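Local coordinates for ribosomal-protein-S5-alanine N-acetyltransferase (Vibrio fischeri, PDB 3IGR) that probably catalyses transfer of an acetyl group from acetyl-CoA to the N-terminal alanine of ribosomal protein uS5, as a member of the GNAT acetyltransferase family, at residues E77-Y86 and H98-Y107; I89-V99 and Q128-A136. All coordinates share one frame; numbering follows the deposited sequence. Where two conformers were deposited one is given.

Two successive pairings of strand 96-103 make up these interactions, which share His98 and Val99. Interaction 1 joins it to strand 79-90 as an antiparallel hairpin, its centre about 7 Å from the centre of the chain, against about 14 Å for that of interaction 2, which joins its opening residues to strand 132-137 in parallel. Both are partly buried, interaction 1 the more so (8 of 15 touching residues buried, against 6 of 17). Interaction 1 combines a regular backbone ladder with a hydroxyl pair and apolar packing; interaction 2, including the turn before strand 96-103 and the loop after helix 112-126, adds a guanidinium clamp and bridging waters. Tyr86 of the first touches Ile133 of the second.

Interaction 1: residues E77-Y86 and H98-Y107; sequences EHKIIGTVSY and HVGYSLDSEY
Ser85 and Gly100 exchange two backbone hydrogen bonds, the shorter running from Ser85 N to Gly100 O at 2.7 Å. Thr83 and Ser102 form the next hydrogen-bonded pair, so the antiparallel ladder, whose strand axes stand 173° apart, is doubly tied at alternate positions. Beyond it, Asp104 N reaches Ile81 O at 2.8 Å, approaching from above the carbonyl plane. The Thr83-Ser102 pair carries a second link on the side-chain level: Thr83 OG1 and Ser102 OG meet at 2.9 Å, and since Ser102 OG also bonds Tyr26 OH, the hydroxyls form a small chain toward helix 20-29. Where the strand ends, Asp104 OD2 accepts from Glu106 N at 3.0 Å in an Asx turn, while OD1 makes a salt bridge to Arg29 and a hydrogen bond to Asn30, tying the turn to the end of helix 20-29.

That turn brings Tyr107 back over Ile81. With Ile81 CG1 held between backbone N and carbonyl carbon (chi1 62°), both branches meet the ring: Ile81 CG2 makes a CH-pi contact over one face of the Tyr107 ring, 3.8 Å from its centroid and 24° off the normal, and Ile81 CD1 lies 3.6 Å from Tyr107 CD1. Tyr107 OH bonds Asp74. At the other end, Val99 CG2 touches both Tyr86 CE1 at 3.5 Å and Val84 CG1 at 3.6 Å, the side chains lying side by side on the sheet face covered by helix 112-126.

The arrangement is a beta hairpin in the central sheet of a GNAT domain, whose second strand leads toward the loop that in this family typically holds the pyrophosphate of CoA.

Interaction 2: residues I89-V99 and Q128-A136; sequences ITRFPFHAGHV and QNLHRIMAA
His95 O receives two backbone donors, His131 N at 2.7 Å and Arg132 N at 3.1 Å, and this forked bond starts a parallel pairing. From there the bonds alternate: Gly97 N gives to Arg132 O, Met134 N (a selenomethionine in the crystal) to Gly97 O at 2.8 Å, and Val99 N to Met134 O. The short strand axes lie 33° apart, and beyond Val99 a water takes the place of a direct bond, donating to Val99 O and accepting from Ala136 N.

Charged and polar side chains work at the other end. Arg91, its chain bent at chi2 (-58°), turns its guanidinium end-on to Gln128 and grips it twice: NH1 meets Gln128 O at 2.9 Å, in the plane of the guanidinium and of the backbone carbonyl, and NH2 meets Gln128 OE1, also at 2.9 Å but tilted, the guanidinium and side-chain amide planes lying 54° apart. A second water lies in the guanidinium plane, accepting from Arg91 NH1, donating to Asn129 O and bonded to His95 ND1, so a single water links Arg91 and His95 to Asn129, just past the helix. NH2 also serves Asn65 O, and Gln128 NE2 bonds Asn65 OD1.

Nonpolar side chains complete the contact. Leu130 lays a methyl, CD2, over one face of the guanidinium, 3.9 Å from Arg91 NH1. Farther along, Val99 CG1 packs on Ile133 CG2 at 3.6 Å, the two side chains crossing at about a right angle, and on Ala135 CB.

This is the beta-alpha-beta unit of strand 96-103, helix 112-126 and strand 132-137, whose parting strands recall the V-shaped splay of GNAT enzymes; the helix packs on Leu130 and Ile133, and strand 168-178 pairs antiparallel with the far edge of strand 132-137.

Interaction 1: residues E77-Y86 and H98-Y107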
loop_
_atom_site.group_PDB
_atom_site.type_symbol
_atom_site.label_atom_id
_atom_site.label_comp_id
_atom_site.label_asym_id
_atom_site.label_seq_id
_atom_site.Cartn_x
_atom_site.Cartn_y
_atom_site.Cartn_z
ATOM N N GLU A 77 -21.889 -10.868 -8.171
ATOM C CA GLU A 77 -22.629 -12.016 -7.655
ATOM C C GLU A 77 -23.755 -11.627 -6.704
ATOM O O GLU A 77 -24.499 -12.489 -6.244
ATOM C CB GLU A 77 -21.671 -13.029 -7.026
ATOM C CG GLU A 77 -20.488 -13.335 -7.951
ATOM C CD GLU A 77 -19.802 -14.653 -7.674
ATOM O OE1 GLU A 77 -19.949 -15.201 -6.568
ATOM O OE2 GLU A 77 -19.099 -15.147 -8.578
ATOM N N HIS A 78 -23.888 -10.327 -6.434
ATOM C CA HIS A 78 -24.918 -9.805 -5.529
ATOM C C HIS A 78 -24.894 -10.487 -4.152
ATOM O O HIS A 78 -25.931 -10.849 -3.606
ATOM C CB HIS A 78 -26.315 -9.902 -6.162
ATOM C CG HIS A 78 -26.415 -9.261 -7.512
ATOM N ND1 HIS A 78 -26.226 -7.909 -7.711
ATOM C CD2 HIS A 78 -26.687 -9.788 -8.731
ATOM C CE1 HIS A 78 -26.373 -7.632 -8.995
ATOM N NE2 HIS A 78 -26.656 -8.754 -9.634
ATOM N N LYS A 79 -23.698 -10.655 -3.600
ATOM C CA LYS A 79 -23.541 -11.330 -2.325
ATOM C C LYS A 79 -22.651 -10.494 -1.432
ATOM O O LYS A 79 -21.731 -9.845 -1.913
ATOM C CB LYS A 79 -22.938 -12.729 -2.527
ATOM N N ILE A 80 -22.935 -10.497 -0.134
ATOM C CA ILE A 80 -22.026 -9.910 0.852
ATOM C C ILE A 80 -20.856 -10.867 1.028
ATOM O O ILE A 80 -21.062 -12.077 1.194
ATOM C CB ILE A 80 -22.748 -9.663 2.205
ATOM C CG1 ILE A 80 -23.695 -8.466 2.079
ATOM C CG2 ILE A 80 -21.745 -9.472 3.361
ATOM C CD1 ILE A 80 -24.714 -8.343 3.215
ATOM N N ILE A 81 -19.640 -10.325 0.976
ATOM C CA ILE A 81 -18.418 -11.131 1.062
ATOM C C ILE A 81 -17.453 -10.620 2.127
ATOM O O ILE A 81 -16.315 -11.074 2.215
ATOM C CB ILE A 81 -17.687 -11.200 -0.299
ATOM C CG1 ILE A 81 -17.249 -9.791 -0.726
ATOM C CG2 ILE A 81 -18.604 -11.869 -1.334
ATOM C CD1 ILE A 81 -15.826 -9.673 -1.211
ATOM N N GLY A 82 -17.918 -9.685 2.952
ATOM C CA GLY A 82 -17.067 -9.111 3.998
ATOM C C GLY A 82 -17.810 -8.087 4.822
ATOM O O GLY A 82 -18.895 -7.642 4.438
ATOM N N THR A 83 -17.219 -7.729 5.965
ATOM C CA THR A 83 -17.795 -6.759 6.875
ATOM C C THR A 83 -16.662 -5.929 7.470
ATOM O O THR A 83 -15.531 -6.407 7.600
ATOM C CB THR A 83 -18.562 -7.436 8.063
ATOM O OG1 THR A 83 -17.647 -8.238 8.806
ATOM C CG2 THR A 83 -19.739 -8.309 7.587
ATOM N N VAL A 84 -16.959 -4.684 7.806
ATOM C CA VAL A 84 -16.022 -3.846 8.566
ATOM C C VAL A 84 -16.909 -3.127 9.547
ATOM O O VAL A 84 -17.786 -2.363 9.142
ATOM C CB VAL A 84 -15.226 -2.829 7.683
ATOM C CG1 VAL A 84 -14.200 -2.072 8.517
ATOM C CG2 VAL A 84 -14.484 -3.545 6.532
ATOM N N SER A 85 -16.716 -3.401 10.834
ATOM C CA SER A 85 -17.635 -2.897 11.856
ATOM C C SER A 85 -16.912 -1.958 12.803
ATOM O O SER A 85 -15.934 -2.350 13.427
ATOM C CB SER A 85 -18.228 -4.057 12.644
ATOM O OG SER A 85 -18.973 -3.566 13.749
ATOM N N TYR A 86 -17.396 -0.721 12.904
ATOM C CA TYR A 86 -16.867 0.255 13.872
ATOM C C TYR A 86 -17.863 0.322 15.022
ATOM O O TYR A 86 -19.030 0.682 14.826
ATOM C CB TYR A 86 -16.652 1.627 13.229
ATOM C CG TYR A 86 -15.639 1.562 12.119
ATOM C CD1 TYR A 86 -14.282 1.715 12.385
ATOM C CD2 TYR A 86 -16.031 1.275 10.802
ATOM C CE1 TYR A 86 -13.343 1.634 11.363
ATOM C CE2 TYR A 86 -15.092 1.184 9.774
ATOM C CZ TYR A 86 -13.751 1.362 10.073
ATOM O OH TYR A 86 -12.812 1.250 9.097
ATOM N N HIS A 98 -13.611 1.005 17.943
ATOM C CA HIS A 98 -13.028 -0.281 17.635
ATOM C C HIS A 98 -13.443 -0.701 16.236
ATOM O O HIS A 98 -14.608 -0.559 15.859
ATOM C CB HIS A 98 -13.502 -1.318 18.657
ATOM C CG HIS A 98 -12.967 -2.692 18.416
ATOM N ND1 HIS A 98 -11.776 -3.133 18.956
ATOM C CD2 HIS A 98 -13.456 -3.724 17.685
ATOM C CE1 HIS A 98 -11.560 -4.384 18.578
ATOM N NE2 HIS A 98 -12.564 -4.764 17.806
ATOM N N VAL A 99 -12.485 -1.218 15.477
ATOM C CA VAL A 99 -12.763 -1.813 14.180
ATOM C C VAL A 99 -12.590 -3.331 14.270
ATOM O O VAL A 99 -11.594 -3.837 14.829
ATOM C CB VAL A 99 -11.888 -1.206 13.030
ATOM C CG1 VAL A 99 -10.383 -1.431 13.250
ATOM C CG2 VAL A 99 -12.353 -1.756 11.648
ATOM N N GLY A 100 -13.569 -4.043 13.728
ATOM C CA GLY A 100 -13.483 -5.507 13.552
ATOM C C GLY A 100 -13.914 -5.815 12.126
ATOM O O GLY A 100 -14.804 -5.148 11.595
ATOM N N TYR A 101 -13.304 -6.806 11.496
ATOM C CA TYR A 101 -13.608 -7.084 10.077
ATOM C C TYR A 101 -13.521 -8.570 9.782
ATOM O O TYR A 101 -12.880 -9.325 10.514
ATOM C CB TYR A 101 -12.667 -6.320 9.120
ATOM C CG TYR A 101 -11.225 -6.365 9.561
ATOM C CD1 TYR A 101 -10.687 -5.317 10.290
ATOM C CD2 TYR A 101 -10.410 -7.475 9.280
ATOM C CE1 TYR A 101 -9.390 -5.349 10.736
ATOM C CE2 TYR A 101 -9.107 -7.519 9.709
ATOM C CZ TYR A 101 -8.602 -6.448 10.439
ATOM O OH TYR A 101 -7.317 -6.450 10.897
ATOM N N SER A 102 -14.151 -8.973 8.686
ATOM C CA SER A 102 -14.065 -10.342 8.221
ATOM C C SER A 102 -14.217 -10.352 6.709
ATOM O O SER A 102 -14.736 -9.394 6.109
ATOM C CB SER A 102 -15.149 -11.220 8.882
ATOM O OG SER A 102 -16.448 -10.826 8.464
ATOM N N LEU A 103 -13.742 -11.435 6.108
ATOM C CA LEU A 103 -13.821 -11.652 4.672
ATOM C C LEU A 103 -14.169 -13.099 4.397
ATOM O O LEU A 103 -13.700 -14.012 5.096
ATOM C CB LEU A 103 -12.488 -11.306 4.008
ATOM C CG LEU A 103 -12.439 -11.220 2.472
ATOM C CD1 LEU A 103 -13.290 -10.081 1.965
ATOM C CD2 LEU A 103 -11.007 -11.038 2.024
ATOM N N ASP A 104 -15.014 -13.294 3.389
ATOM C CA ASP A 104 -15.352 -14.614 2.879
ATOM C C ASP A 104 -14.082 -15.385 2.527
ATOM O O ASP A 104 -13.166 -14.810 1.960
ATOM C CB ASP A 104 -16.252 -14.463 1.657
ATOM C CG ASP A 104 -16.818 -15.785 1.191
ATOM O OD1 ASP A 104 -17.952 -16.112 1.598
ATOM O OD2 ASP A 104 -16.119 -16.504 0.451
ATOM N N SER A 105 -14.018 -16.676 2.868
ATOM C CA SER A 105 -12.777 -17.452 2.676
ATOM C C SER A 105 -12.405 -17.693 1.206
ATOM O O SER A 105 -11.238 -17.919 0.891
ATOM C CB SER A 105 -12.809 -18.788 3.445
ATOM O OG SER A 105 -13.749 -19.667 2.874
ATOM N N GLU A 106 -13.381 -17.632 0.307
ATOM C CA GLU A 106 -13.090 -17.782 -1.128
ATOM C C GLU A 106 -12.542 -16.489 -1.758
ATOM O O GLU A 106 -12.084 -16.495 -2.892
ATOM C CB GLU A 106 -14.326 -18.282 -1.872
ATOM C CG GLU A 106 -14.813 -19.653 -1.389
ATOM C CD GLU A 106 -13.837 -20.786 -1.716
ATOM O OE1 GLU A 106 -13.185 -20.742 -2.785
ATOM O OE2 GLU A 106 -13.730 -21.742 -0.915
ATOM N N TYR A 107 -12.569 -15.399 -0.998
ATOM C CA TYR A 107 -12.154 -14.079 -1.481
ATOM C C TYR A 107 -10.814 -13.599 -0.914
ATOM O O TYR A 107 -10.441 -12.426 -1.060
ATOM C CB TYR A 107 -13.254 -13.058 -1.190
ATOM C CG TYR A 107 -14.417 -13.183 -2.145
ATOM C CD1 TYR A 107 -14.502 -12.353 -3.265
ATOM C CD2 TYR A 107 -15.424 -14.138 -1.939
ATOM C CE1 TYR A 107 -15.561 -12.458 -4.157
ATOM C CE2 TYR A 107 -16.495 -14.259 -2.833
ATOM C CZ TYR A 107 -16.549 -13.403 -3.941
ATOM O OH TYR A 107 -17.587 -13.489 -4.837
#

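Interaction 2: residues I89-V99 and Q128-A136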
loop_
_atom_site.group_PDB
_atom_site.type_symbol
_atom_site.label_atom_id
_atom_site.label_comp_id
_atom_site.label_asym_id
_atom_site.label_seq_id
_atom_site.Cartn_x
_atom_site.Cartn_y
_atom_site.Cartn_z
ATOM N N ILE A 89 -17.950 3.163 20.020
ATOM C CA ILE A 89 -17.552 4.514 19.701
ATOM C C ILE A 89 -17.802 5.451 20.888
ATOM O O ILE A 89 -18.891 5.453 21.459
ATOM C CB ILE A 89 -18.268 5.001 18.438
ATOM C CG1 ILE A 89 -17.749 4.217 17.218
ATOM C CG2 ILE A 89 -18.091 6.510 18.256
ATOM C CD1 ILE A 89 -18.466 4.566 15.917
ATOM N N THR A 90 -16.772 6.222 21.256
ATOM C CA THR A 90 -16.890 7.236 22.295
ATOM C C THR A 90 -16.472 8.576 21.708
ATOM O O THR A 90 -15.507 8.653 20.951
ATOM C CB THR A 90 -15.993 6.890 23.506
ATOM O OG1 THR A 90 -16.317 5.576 23.965
ATOM C CG2 THR A 90 -16.191 7.870 24.659
ATOM N N ARG A 91 -17.206 9.627 22.057
ATOM C CA ARG A 91 -16.866 10.965 21.632
ATOM C C ARG A 91 -16.026 11.554 22.753
ATOM O O ARG A 91 -15.182 10.835 23.289
ATOM C CB ARG A 91 -18.143 11.758 21.304
ATOM C CG ARG A 91 -18.984 11.072 20.227
ATOM C CD ARG A 91 -18.145 10.902 18.944
ATOM N NE ARG A 91 -18.895 10.237 17.878
ATOM C CZ ARG A 91 -18.591 10.285 16.580
ATOM N NH1 ARG A 91 -17.538 10.988 16.141
ATOM N NH2 ARG A 91 -19.367 9.644 15.713
ATOM N N PHE A 92 -16.202 12.831 23.103
ATOM C CA PHE A 92 -15.408 13.401 24.196
ATOM C C PHE A 92 -15.454 12.430 25.387
ATOM O O PHE A 92 -16.531 11.955 25.731
ATOM C CB PHE A 92 -15.924 14.791 24.603
ATOM C CG PHE A 92 -15.218 15.362 25.811
ATOM C CD1 PHE A 92 -14.007 16.038 25.675
ATOM C CD2 PHE A 92 -15.755 15.197 27.094
ATOM C CE1 PHE A 92 -13.330 16.560 26.816
ATOM C CE2 PHE A 92 -15.100 15.721 28.230
ATOM C CZ PHE A 92 -13.875 16.391 28.092
ATOM N N PRO A 93 -14.312 12.161 26.047
ATOM C CA PRO A 93 -12.981 12.738 25.854
ATOM C C PRO A 93 -12.023 11.798 25.129
ATOM O O PRO A 93 -10.799 12.012 25.204
ATOM C CB PRO A 93 -12.499 12.913 27.290
ATOM C CG PRO A 93 -13.047 11.653 27.981
ATOM C CD PRO A 93 -14.402 11.423 27.333
ATOM N N PHE A 94 -12.582 10.786 24.445
ATOM C CA PHE A 94 -11.798 9.707 23.824
ATOM C C PHE A 94 -11.741 9.848 22.310
ATOM O O PHE A 94 -10.677 9.671 21.692
ATOM C CB PHE A 94 -12.432 8.346 24.131
ATOM C CG PHE A 94 -12.243 7.865 25.544
ATOM C CD1 PHE A 94 -11.171 7.058 25.873
ATOM C CD2 PHE A 94 -13.180 8.164 26.527
ATOM C CE1 PHE A 94 -11.014 6.577 27.182
ATOM C CE2 PHE A 94 -13.034 7.698 27.832
ATOM C CZ PHE A 94 -11.951 6.903 28.157
ATOM N N HIS A 95 -12.891 10.166 21.702
ATOM C CA HIS A 95 -13.008 10.264 20.229
ATOM C C HIS A 95 -12.397 9.021 19.546
ATOM O O HIS A 95 -11.541 9.109 18.648
ATOM C CB HIS A 95 -12.412 11.590 19.736
ATOM C CG HIS A 95 -13.157 12.790 20.235
ATOM N ND1 HIS A 95 -14.374 13.174 19.720
ATOM C CD2 HIS A 95 -12.857 13.686 21.206
ATOM C CE1 HIS A 95 -14.792 14.265 20.348
ATOM N NE2 HIS A 95 -13.887 14.591 21.257
ATOM N N ALA A 96 -12.870 7.855 19.982
ATOM C CA ALA A 96 -12.263 6.577 19.593
ATOM C C ALA A 96 -13.314 5.526 19.306
ATOM O O ALA A 96 -14.481 5.647 19.723
ATOM C CB ALA A 96 -11.348 6.078 20.697
ATOM N N GLY A 97 -12.896 4.515 18.567
ATOM C CA GLY A 97 -13.738 3.355 18.313
ATOM C C GLY A 97 -12.927 2.134 17.946
ATOM O O GLY A 97 -11.720 2.222 17.683
ATOM N N HIS A 98 -13.611 1.005 17.943
ATOM C CA HIS A 98 -13.028 -0.281 17.635
ATOM C C HIS A 98 -13.443 -0.701 16.236
ATOM O O HIS A 98 -14.608 -0.559 15.859
ATOM C CB HIS A 98 -13.502 -1.318 18.657
ATOM C CG HIS A 98 -12.967 -2.692 18.416
ATOM N ND1 HIS A 98 -11.776 -3.133 18.956
ATOM C CD2 HIS A 98 -13.456 -3.724 17.685
ATOM C CE1 HIS A 98 -11.560 -4.384 18.578
ATOM N NE2 HIS A 98 -12.564 -4.764 17.806
ATOM N N VAL A 99 -12.485 -1.218 15.477
ATOM C CA VAL A 99 -12.763 -1.813 14.180
ATOM C C VAL A 99 -12.590 -3.331 14.270
ATOM O O VAL A 99 -11.594 -3.837 14.829
ATOM C CB VAL A 99 -11.888 -1.206 13.030
ATOM C CG1 VAL A 99 -10.383 -1.431 13.250
ATOM C CG2 VAL A 99 -12.353 -1.756 11.648
ATOM N N GLN A 128 -16.254 11.407 10.187
ATOM C CA GLN A 128 -16.719 11.255 11.573
ATOM C C GLN A 128 -15.790 11.860 12.620
ATOM O O GLN A 128 -16.096 11.803 13.801
ATOM C CB GLN A 128 -17.036 9.796 11.915
ATOM C CG GLN A 128 -18.260 9.220 11.193
ATOM C CD GLN A 128 -19.578 9.801 11.672
ATOM O OE1 GLN A 128 -19.736 10.141 12.833
ATOM N NE2 GLN A 128 -20.539 9.905 10.769
ATOM N N ASN A 129 -14.678 12.454 12.193
ATOM C CA ASN A 129 -13.753 13.117 13.123
ATOM C C ASN A 129 -13.379 12.242 14.335
ATOM O O ASN A 129 -13.361 12.704 15.473
ATOM C CB ASN A 129 -14.316 14.489 13.564
ATOM C CG ASN A 129 -13.249 15.383 14.199
ATOM O OD1 ASN A 129 -12.112 15.469 13.699
ATOM N ND2 ASN A 129 -13.604 16.054 15.307
ATOM N N LEU A 130 -13.104 10.959 14.099
ATOM C CA LEU A 130 -12.539 10.149 15.171
ATOM C C LEU A 130 -11.079 10.516 15.319
ATOM O O LEU A 130 -10.422 10.871 14.340
ATOM C CB LEU A 130 -12.698 8.650 14.907
ATOM C CG LEU A 130 -14.086 8.052 15.148
ATOM C CD1 LEU A 130 -13.968 6.529 15.068
ATOM C CD2 LEU A 130 -14.620 8.449 16.510
ATOM N N HIS A 131 -10.577 10.450 16.545
ATOM C CA HIS A 131 -9.161 10.680 16.822
ATOM C C HIS A 131 -8.341 9.387 16.732
ATOM O O HIS A 131 -7.167 9.427 16.369
ATOM C CB HIS A 131 -8.992 11.287 18.220
ATOM C CG HIS A 131 -7.568 11.448 18.656
ATOM N ND1 HIS A 131 -6.684 12.285 18.013
ATOM C CD2 HIS A 131 -6.877 10.886 19.675
ATOM C CE1 HIS A 131 -5.509 12.234 18.616
ATOM N NE2 HIS A 131 -5.601 11.388 19.626
ATOM N N ARG A 132 -8.977 8.261 17.061
ATOM C CA ARG A 132 -8.276 6.982 17.303
ATOM C C ARG A 132 -9.156 5.817 16.869
ATOM O O ARG A 132 -10.352 5.798 17.193
ATOM C CB ARG A 132 -7.945 6.846 18.801
ATOM C CG ARG A 132 -7.468 5.457 19.283
ATOM C CD ARG A 132 -7.538 5.364 20.824
ATOM N NE ARG A 132 -7.166 4.045 21.337
ATOM C CZ ARG A 132 -5.909 3.631 21.500
ATOM N NH1 ARG A 132 -4.892 4.430 21.183
ATOM N NH2 ARG A 132 -5.662 2.412 21.970
ATOM N N ILE A 133 -8.580 4.857 16.147
ATOM C CA ILE A 133 -9.271 3.607 15.813
ATOM C C ILE A 133 -8.395 2.502 16.385
ATOM O O ILE A 133 -7.169 2.472 16.110
ATOM C CB ILE A 133 -9.469 3.363 14.268
ATOM C CG1 ILE A 133 -10.252 4.486 13.576
ATOM C CG2 ILE A 133 -10.173 2.046 13.995
ATOM C CD1 ILE A 133 -11.704 4.530 13.906
HETATM N N MSE A 134 -8.988 1.632 17.175
HETATM C CA MSE A 134 -8.344 0.519 17.821
HETATM C C MSE A 134 -8.658 -0.799 17.108
HETATM O O MSE A 134 -9.738 -1.022 16.697
HETATM C CB MSE A 134 -8.811 0.412 19.272
HETATM C CG MSE A 134 -8.208 1.409 20.248
HETATM SE SE MSE A 134 -9.055 1.608 22.034
HETATM C CE MSE A 134 -10.869 1.389 21.587
ATOM N N ALA A 135 -7.676 -1.660 17.002
ATOM C CA ALA A 135 -7.830 -3.005 16.458
ATOM C C ALA A 135 -6.966 -3.931 17.293
ATOM O O ALA A 135 -5.904 -3.513 17.781
ATOM C CB ALA A 135 -7.396 -3.068 14.993
ATOM N N ALA A 136 -7.441 -5.164 17.480
ATOM C CA ALA A 136 -6.755 -6.178 18.264
ATOM C C ALA A 136 -6.833 -7.505 17.502
ATOM O O ALA A 136 -7.874 -7.844 16.944
ATOM C CB ALA A 136 -7.414 -6.326 19.614
HETATM O O HOH W 1 -15.406 12.353 17.261
HETATM O O HOH W 2 -9.837 -5.699 15.817
#